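Local structure of tRNA (adenine(22)-N(1))-methyltransferase (Bacillus subtilis, 6Q56) at residues A139-V144 and V155-A160; D164-G169 and G179-K184. The protein methylates the N1 atom of adenine 22 in tRNA, using S-adenosyl-L-methionine as the methyl donor. The protein carries 2 engineered substitutions. One frame throughout, in Å; residues are numbered along the deposited sequence.

Contact 1. Residues A139-V144 and V155-A160; sequences ALIDEV and VLVAEA
I141 and D142 both face V157 across an antiparallel beta hairpin, and this two-against-one pairing is a classic beta bulge. The hairpin belongs to the edge of a class I methyltransferase sheet, where strand 151-159 runs between the outermost strand 139-148 and strand 117-122. At the bulge I141 has a nearly helical psi (-15°), and V157 O takes a bond from I141 N at 2.8 Å and a weak one from D142 N. V157 N returns a bond to D142 O.

The V157 side chain shows how tightly the bulge packs. Its CB lies 3.5 Å from D142 O. CG2 stays near the same oxygen, while CG1 presses on I141 CG1 at 3.3 Å, shorter than usual van der Waals contact. That I141 carbon stands between the backbone N and the carbonyl carbon (chi1 60°), and the chain extends from it toward E159. Beta-branched valines suit the extended backbone at V144, V155 and V157. On the other face L140 CD2 touches L156 CB at 3.9 Å, the two side chains crossing at a slant. E159 sends its carboxylate to R117 in a salt bridge, and I141 CD1 sits above the plane of that carboxylate, 3.6 Å from E159 CD.

Contact 2. Residues D164-G169 and G179-K184; sequences DAAYDG and GPFLAK
Y167, closing the 3-10 turn 165-167, comes nearest to P180, the first residue of helix 180-185, with 5.6 Å between Y167 CA and P180 CA. G179 occupies the N-cap position with a positive phi of 104°, where a side chain would be jammed against the preceding carbonyl oxygen and would clash with L182 CD1. Proline suits the position that follows, since a first-turn residue needs no backbone N-H for the helix.

Y167 CB leads away from the helix, but the ring returns: P180 CG lies over one face, 3.9 Å from the centroid of the Y167 ring, in a CH-pi contact. The pyrrolidine ring crosses the phenol at a slant, CG closest to Y167 CE1 at 3.5 Å. P180 CB meets A166 O at 3.2 Å. A166, with only a methyl, is consistent with so close an approach; its CB touches F181 CE2 at 3.6 Å. K184 NZ and D168 OD2 stay 5.9 Å apart, too far for a salt bridge. An alanine in place of Y167 would take away the ring on whose face P180 CG lies and would probably leave a gap beside the pyrrolidine ring.

Y167 also packs on L172 and M176 of helix 172-178 and on R130 of helix 127-135, while P180 and F181 lie against L140 of strand 139-148.

Overall arrangement
The two contacts follow one another along the chain, their centres about 10 Å apart, and they meet through L140 and E143 of strand 139-148. E143 OE1 probably accepts a hydrogen bond from L182 N at 3.0 Å and, more weakly, one from F181 N, so a carboxylate faces the amino end of helix 180-185, where its negative charge would probably be stabilised. Its OE2 forms a salt bridge with R130, linking helix 127-135 to the same junction. The F181 ring packs against the strand at L140. Contact 2 thus packs on the sheet face that carries L140 and E143, beside helix 127-135. The nickel ion, bound by H125 and H128, is about 12 Å from the side chain of L156.

Contact 1. Residues A139-V144 and V155-A160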
ATOM      1  N   ALA A 139       3.938  12.915   1.821  1.00 40.47           N
ATOM      2  CA  ALA A 139       4.961  12.877   0.810  1.00 32.21           C
ATOM      3  C   ALA A 139       5.468  11.449   0.679  1.00 36.21           C
ATOM      4  O   ALA A 139       5.833  10.818   1.661  1.00 33.26           O
ATOM      5  CB  ALA A 139       6.094  13.802   1.182  1.00 38.35           C
ATOM      6  N   LEU A 140       5.489  10.941  -0.542  1.00 33.76           N
ATOM      7  CA  LEU A 140       5.989   9.607  -0.784  1.00 30.67           C
ATOM      8  C   LEU A 140       7.488   9.704  -0.696  1.00 27.05           C
ATOM      9  O   LEU A 140       8.100  10.464  -1.428  1.00 33.55           O
ATOM     10  CB  LEU A 140       5.595   9.116  -2.172  1.00 31.89           C
ATOM     11  CG  LEU A 140       4.255   8.417  -2.318  1.00 32.37           C
ATOM     12  CD1 LEU A 140       3.843   8.395  -3.779  1.00 40.35           C
ATOM     13  CD2 LEU A 140       4.332   7.014  -1.753  1.00 32.95           C
ATOM     14  N   ILE A 141       8.094   8.940   0.193  1.00 28.08           N
ATOM     15  CA  ILE A 141       9.534   8.992   0.323  1.00 29.90           C
ATOM     16  C   ILE A 141      10.204   7.837  -0.393  1.00 34.94           C
ATOM     17  O   ILE A 141      11.399   7.869  -0.628  1.00 34.74           O
ATOM     18  CB  ILE A 141       9.978   9.068   1.786  1.00 34.79           C
ATOM     19  CG1 ILE A 141       9.488   7.857   2.571  1.00 28.83           C
ATOM     20  CG2 ILE A 141       9.455  10.346   2.406  1.00 40.77           C
ATOM     21  CD1 ILE A 141       9.944   7.866   4.006  1.00 34.56           C
ATOM     22  N   ASP A 142       9.431   6.823  -0.752  1.00 35.43           N
ATOM     23  CA  ASP A 142       9.972   5.688  -1.486  1.00 31.71           C
ATOM     24  C   ASP A 142       8.886   4.729  -1.915  1.00 29.70           C
ATOM     25  O   ASP A 142       7.818   4.665  -1.326  1.00 32.25           O
ATOM     26  CB  ASP A 142      11.038   4.938  -0.691  1.00 31.29           C
ATOM     27  CG  ASP A 142      11.939   4.083  -1.581  1.00 36.56           C
ATOM     28  OD1 ASP A 142      11.871   4.214  -2.814  1.00 38.33           O
ATOM     29  OD2 ASP A 142      12.720   3.283  -1.050  1.00 38.61           O
ATOM     30  N   GLU A 143       9.198   3.983  -2.960  1.00 27.26           N
ATOM     31  CA  GLU A 143       8.313   2.991  -3.519  1.00 32.88           C
ATOM     32  C   GLU A 143       9.142   1.846  -4.035  1.00 30.78           C
ATOM     33  O   GLU A 143      10.246   2.042  -4.515  1.00 35.29           O
ATOM     34  CB  GLU A 143       7.564   3.539  -4.722  1.00 38.71           C
ATOM     35  CG  GLU A 143       6.539   4.612  -4.459  1.00 32.59           C
ATOM     36  CD  GLU A 143       5.878   5.066  -5.742  1.00 32.85           C
ATOM     37  OE1 GLU A 143       6.596   5.348  -6.714  1.00 30.98           O
ATOM     38  OE2 GLU A 143       4.646   5.131  -5.776  1.00 28.63           O
ATOM     39  N   VAL A 144       8.596   0.649  -3.951  1.00 32.06           N
ATOM     40  CA  VAL A 144       9.263  -0.518  -4.476  1.00 36.28           C
ATOM     41  C   VAL A 144       8.213  -1.392  -5.128  1.00 31.64           C
ATOM     42  O   VAL A 144       7.083  -1.464  -4.672  1.00 29.34           O
ATOM     43  CB  VAL A 144      10.011  -1.329  -3.398  1.00 32.94           C
ATOM     44  CG1 VAL A 144       9.080  -1.744  -2.288  1.00 40.37           C
ATOM     45  CG2 VAL A 144      10.630  -2.567  -4.008  1.00 44.02           C
ATOM     46  N   VAL A 155       4.848  -1.502  -2.751  1.00 26.85           N
ATOM     47  CA  VAL A 155       4.970  -1.045  -1.382  1.00 32.89           C
ATOM     48  C   VAL A 155       5.232   0.449  -1.415  1.00 35.42           C
ATOM     49  O   VAL A 155       6.204   0.905  -1.997  1.00 26.93           O
ATOM     50  CB  VAL A 155       6.098  -1.764  -0.630  1.00 40.54           C
ATOM     51  CG1 VAL A 155       6.276  -1.171   0.754  1.00 31.99           C
ATOM     52  CG2 VAL A 155       5.802  -3.243  -0.529  1.00 28.59           C
ATOM     53  N   LEU A 156       4.341   1.204  -0.793  1.00 35.33           N
ATOM     54  CA  LEU A 156       4.453   2.649  -0.760  1.00 30.54           C
ATOM     55  C   LEU A 156       4.830   3.126   0.626  1.00 29.45           C
ATOM     56  O   LEU A 156       4.286   2.672   1.618  1.00 33.82           O
ATOM     57  CB  LEU A 156       3.140   3.294  -1.191  1.00 33.70           C
ATOM     58  CG  LEU A 156       2.809   3.233  -2.679  1.00 37.16           C
ATOM     59  CD1 LEU A 156       2.760   1.803  -3.182  1.00 31.49           C
ATOM     60  CD2 LEU A 156       1.503   3.942  -2.954  1.00 31.19           C
ATOM     61  N   VAL A 157       5.768   4.053   0.683  1.00 31.36           N
ATOM     62  CA  VAL A 157       6.222   4.598   1.941  1.00 30.66           C
ATOM     63  C   VAL A 157       6.010   6.088   1.930  1.00 33.13           C
ATOM     64  O   VAL A 157       6.451   6.774   1.024  1.00 32.44           O
ATOM     65  CB  VAL A 157       7.703   4.313   2.175  1.00 37.58           C
ATOM     66  CG1 VAL A 157       8.155   4.930   3.480  1.00 30.36           C
ATOM     67  CG2 VAL A 157       7.959   2.820   2.139  1.00 34.37           C
ATOM     68  N   ALA A 158       5.323   6.581   2.944  1.00 31.19           N
ATOM     69  CA  ALA A 158       5.039   7.992   3.032  1.00 28.38           C
ATOM     70  C   ALA A 158       5.188   8.538   4.438  1.00 32.62           C
ATOM     71  O   ALA A 158       5.022   7.834   5.417  1.00 26.79           O
ATOM     72  CB  ALA A 158       3.645   8.269   2.514  1.00 28.93           C
ATOM     73  N   GLU A 159       5.501   9.824   4.497  1.00 36.78           N
ATOM     74  CA  GLU A 159       5.671  10.562   5.739  1.00 41.15           C
ATOM     75  C   GLU A 159       5.225  11.995   5.487  1.00 44.92           C
ATOM     76  O   GLU A 159       5.090  12.402   4.342  1.00 39.79           O
ATOM     77  CB  GLU A 159       7.131  10.556   6.177  1.00 34.40           C
ATOM     78  CG  GLU A 159       7.564   9.302   6.904  1.00 44.18           C
ATOM     79  CD  GLU A 159       9.046   9.277   7.204  1.00 36.60           C
ATOM     80  OE1 GLU A 159       9.738  10.262   6.913  1.00 42.25           O
ATOM     81  OE2 GLU A 159       9.515   8.262   7.736  1.00 45.20           O
ATOM     82  N   ALA A 160       4.997  12.768   6.538  1.00 32.54           N
ATOM     83  CA  ALA A 160       4.598  14.142   6.329  1.00 42.60           C
ATOM     84  C   ALA A 160       5.715  14.822   5.561  1.00 48.17           C
ATOM     85  O   ALA A 160       6.884  14.596   5.832  1.00 42.61           O
ATOM     86  CB  ALA A 160       4.349  14.849   7.647  1.00 49.08           C
TER

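Contact 2. Residues D164-G169 and G179-K184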
ATOM      1  N   ASP A 164       4.324  17.257  -3.581  1.00 43.61           N
ATOM      2  CA  ASP A 164       4.721  17.403  -4.976  1.00 35.85           C
ATOM      3  C   ASP A 164       6.142  16.935  -5.250  1.00 35.62           C
ATOM      4  O   ASP A 164       6.469  16.548  -6.359  1.00 31.96           O
ATOM      5  CB  ASP A 164       4.604  18.865  -5.399  1.00 43.90           C
ATOM      6  CG  ASP A 164       3.171  19.305  -5.613  1.00 44.43           C
ATOM      7  OD1 ASP A 164       2.348  18.477  -6.037  1.00 40.46           O
ATOM      8  OD2 ASP A 164       2.875  20.487  -5.365  1.00 45.63           O
ATOM      9  N   ALA A 165       6.985  16.993  -4.233  1.00 32.32           N
ATOM     10  CA  ALA A 165       8.387  16.617  -4.375  1.00 36.89           C
ATOM     11  C   ALA A 165       8.626  15.334  -5.158  1.00 34.61           C
ATOM     12  O   ALA A 165       9.357  15.324  -6.135  1.00 35.87           O
ATOM     13  CB  ALA A 165       9.042  16.516  -3.012  1.00 22.74           C
ATOM     14  N   ALA A 166       8.016  14.251  -4.706  1.00 37.66           N
ATOM     15  CA  ALA A 166       8.187  12.951  -5.343  1.00 32.63           C
ATOM     16  C   ALA A 166       7.699  12.936  -6.783  1.00 36.79           C
ATOM     17  O   ALA A 166       8.124  12.107  -7.576  1.00 35.47           O
ATOM     18  CB  ALA A 166       7.480  11.875  -4.540  1.00 29.87           C
ATOM     19  N   TYR A 167       6.807  13.857  -7.116  1.00 38.43           N
ATOM     20  CA  TYR A 167       6.249  13.929  -8.455  1.00 37.24           C
ATOM     21  C   TYR A 167       6.965  14.889  -9.384  1.00 30.22           C
ATOM     22  O   TYR A 167       6.518  15.132 -10.489  1.00 40.23           O
ATOM     23  CB  TYR A 167       4.776  14.283  -8.380  1.00 35.14           C
ATOM     24  CG  TYR A 167       3.964  13.199  -7.744  1.00 27.09           C
ATOM     25  CD1 TYR A 167       3.559  12.107  -8.471  1.00 35.48           C
ATOM     26  CD2 TYR A 167       3.620  13.260  -6.415  1.00 30.19           C
ATOM     27  CE1 TYR A 167       2.820  11.105  -7.897  1.00 34.73           C
ATOM     28  CE2 TYR A 167       2.880  12.267  -5.830  1.00 36.08           C
ATOM     29  CZ  TYR A 167       2.486  11.189  -6.578  1.00 34.74           C
ATOM     30  OH  TYR A 167       1.754  10.196  -6.007  1.00 34.86           O
ATOM     31  N   ASP A 168       8.080  15.434  -8.938  1.00 41.64           N
ATOM     32  CA  ASP A 168       8.831  16.341  -9.778  1.00 47.38           C
ATOM     33  C   ASP A 168       9.260  15.604 -11.035  1.00 40.43           C
ATOM     34  O   ASP A 168       9.880  14.554 -10.962  1.00 45.73           O
ATOM     35  CB  ASP A 168      10.062  16.859  -9.042  1.00 45.90           C
ATOM     36  CG  ASP A 168      10.978  17.652  -9.933  1.00 43.97           C
ATOM     37  OD1 ASP A 168      10.628  18.784 -10.298  1.00 54.45           O
ATOM     38  OD2 ASP A 168      12.057  17.141 -10.268  1.00 58.00           O
ATOM     39  N   GLY A 169       8.917  16.149 -12.189  1.00 46.41           N
ATOM     40  CA  GLY A 169       9.296  15.539 -13.446  1.00 43.60           C
ATOM     41  C   GLY A 169       8.276  14.616 -14.070  1.00 38.82           C
ATOM     42  O   GLY A 169       8.474  14.162 -15.185  1.00 40.07           O
ATOM     43  N   GLY A 179       3.174   5.144  -9.994  1.00 33.07           N
ATOM     44  CA  GLY A 179       4.159   5.374  -8.963  1.00 24.51           C
ATOM     45  C   GLY A 179       5.268   6.265  -9.469  1.00 33.01           C
ATOM     46  O   GLY A 179       5.976   5.925 -10.409  1.00 28.91           O
ATOM     47  N   PRO A 180       5.432   7.424  -8.849  1.00 31.55           N
ATOM     48  CA  PRO A 180       6.477   8.356  -9.272  1.00 27.81           C
ATOM     49  C   PRO A 180       7.875   7.762  -9.171  1.00 28.35           C
ATOM     50  O   PRO A 180       8.655   7.900 -10.094  1.00 28.02           O
ATOM     51  CB  PRO A 180       6.317   9.534  -8.315  1.00 36.83           C
ATOM     52  CG  PRO A 180       5.536   9.020  -7.168  1.00 32.05           C
ATOM     53  CD  PRO A 180       4.688   7.913  -7.680  1.00 31.56           C
ATOM     54  N   PHE A 181       8.183   7.116  -8.058  1.00 31.71           N
ATOM     55  CA  PHE A 181       9.488   6.510  -7.874  1.00 25.05           C
ATOM     56  C   PHE A 181       9.604   5.325  -8.806  1.00 31.62           C
ATOM     57  O   PHE A 181      10.606   5.149  -9.478  1.00 31.10           O
ATOM     58  CB  PHE A 181       9.675   6.039  -6.436  1.00 33.45           C
ATOM     59  CG  PHE A 181       9.901   7.151  -5.459  1.00 40.06           C
ATOM     60  CD1 PHE A 181      11.164   7.651  -5.250  1.00 40.37           C
ATOM     61  CD2 PHE A 181       8.852   7.686  -4.747  1.00 30.79           C
ATOM     62  CE1 PHE A 181      11.379   8.672  -4.352  1.00 47.50           C
ATOM     63  CE2 PHE A 181       9.059   8.706  -3.849  1.00 39.19           C
ATOM     64  CZ  PHE A 181      10.322   9.203  -3.652  1.00 35.27           C
ATOM     65  N   LEU A 182       8.561   4.512  -8.835  1.00 26.72           N
ATOM     66  CA  LEU A 182       8.546   3.332  -9.678  1.00 29.56           C
ATOM     67  C   LEU A 182       8.784   3.711 -11.126  1.00 31.00           C
ATOM     68  O   LEU A 182       9.518   3.045 -11.835  1.00 35.16           O
ATOM     69  CB  LEU A 182       7.231   2.581  -9.516  1.00 24.04           C
ATOM     70  CG  LEU A 182       6.996   2.126  -8.082  1.00 27.80           C
ATOM     71  CD1 LEU A 182       5.692   1.372  -7.940  1.00 26.46           C
ATOM     72  CD2 LEU A 182       8.166   1.300  -7.582  1.00 27.46           C
ATOM     73  N   ALA A 183       8.151   4.792 -11.551  1.00 38.06           N
ATOM     74  CA  ALA A 183       8.277   5.271 -12.918  1.00 33.12           C
ATOM     75  C   ALA A 183       9.718   5.612 -13.270  1.00 38.06           C
ATOM     76  O   ALA A 183      10.174   5.297 -14.348  1.00 30.30           O
ATOM     77  CB  ALA A 183       7.383   6.476 -13.144  1.00 31.81           C
ATOM     78  N   LYS A 184      10.423   6.255 -12.348  1.00 32.65           N
ATOM     79  CA  LYS A 184      11.813   6.635 -12.564  1.00 41.24           C
ATOM     80  C   LYS A 184      12.700   5.410 -12.668  1.00 39.56           C
ATOM     81  O   LYS A 184      13.593   5.345 -13.506  1.00 40.16           O
ATOM     82  CB  LYS A 184      12.318   7.508 -11.420  1.00 35.31           C
ATOM     83  CG  LYS A 184      11.809   8.931 -11.429  1.00 43.95           C
ATOM     84  CD  LYS A 184      12.583   9.772 -10.436  1.00 44.36           C
ATOM     85  CE  LYS A 184      11.725  10.861  -9.825  1.00 56.80           C
ATOM     86  NZ  LYS A 184      12.419  11.507  -8.680  1.00 60.84           N
TER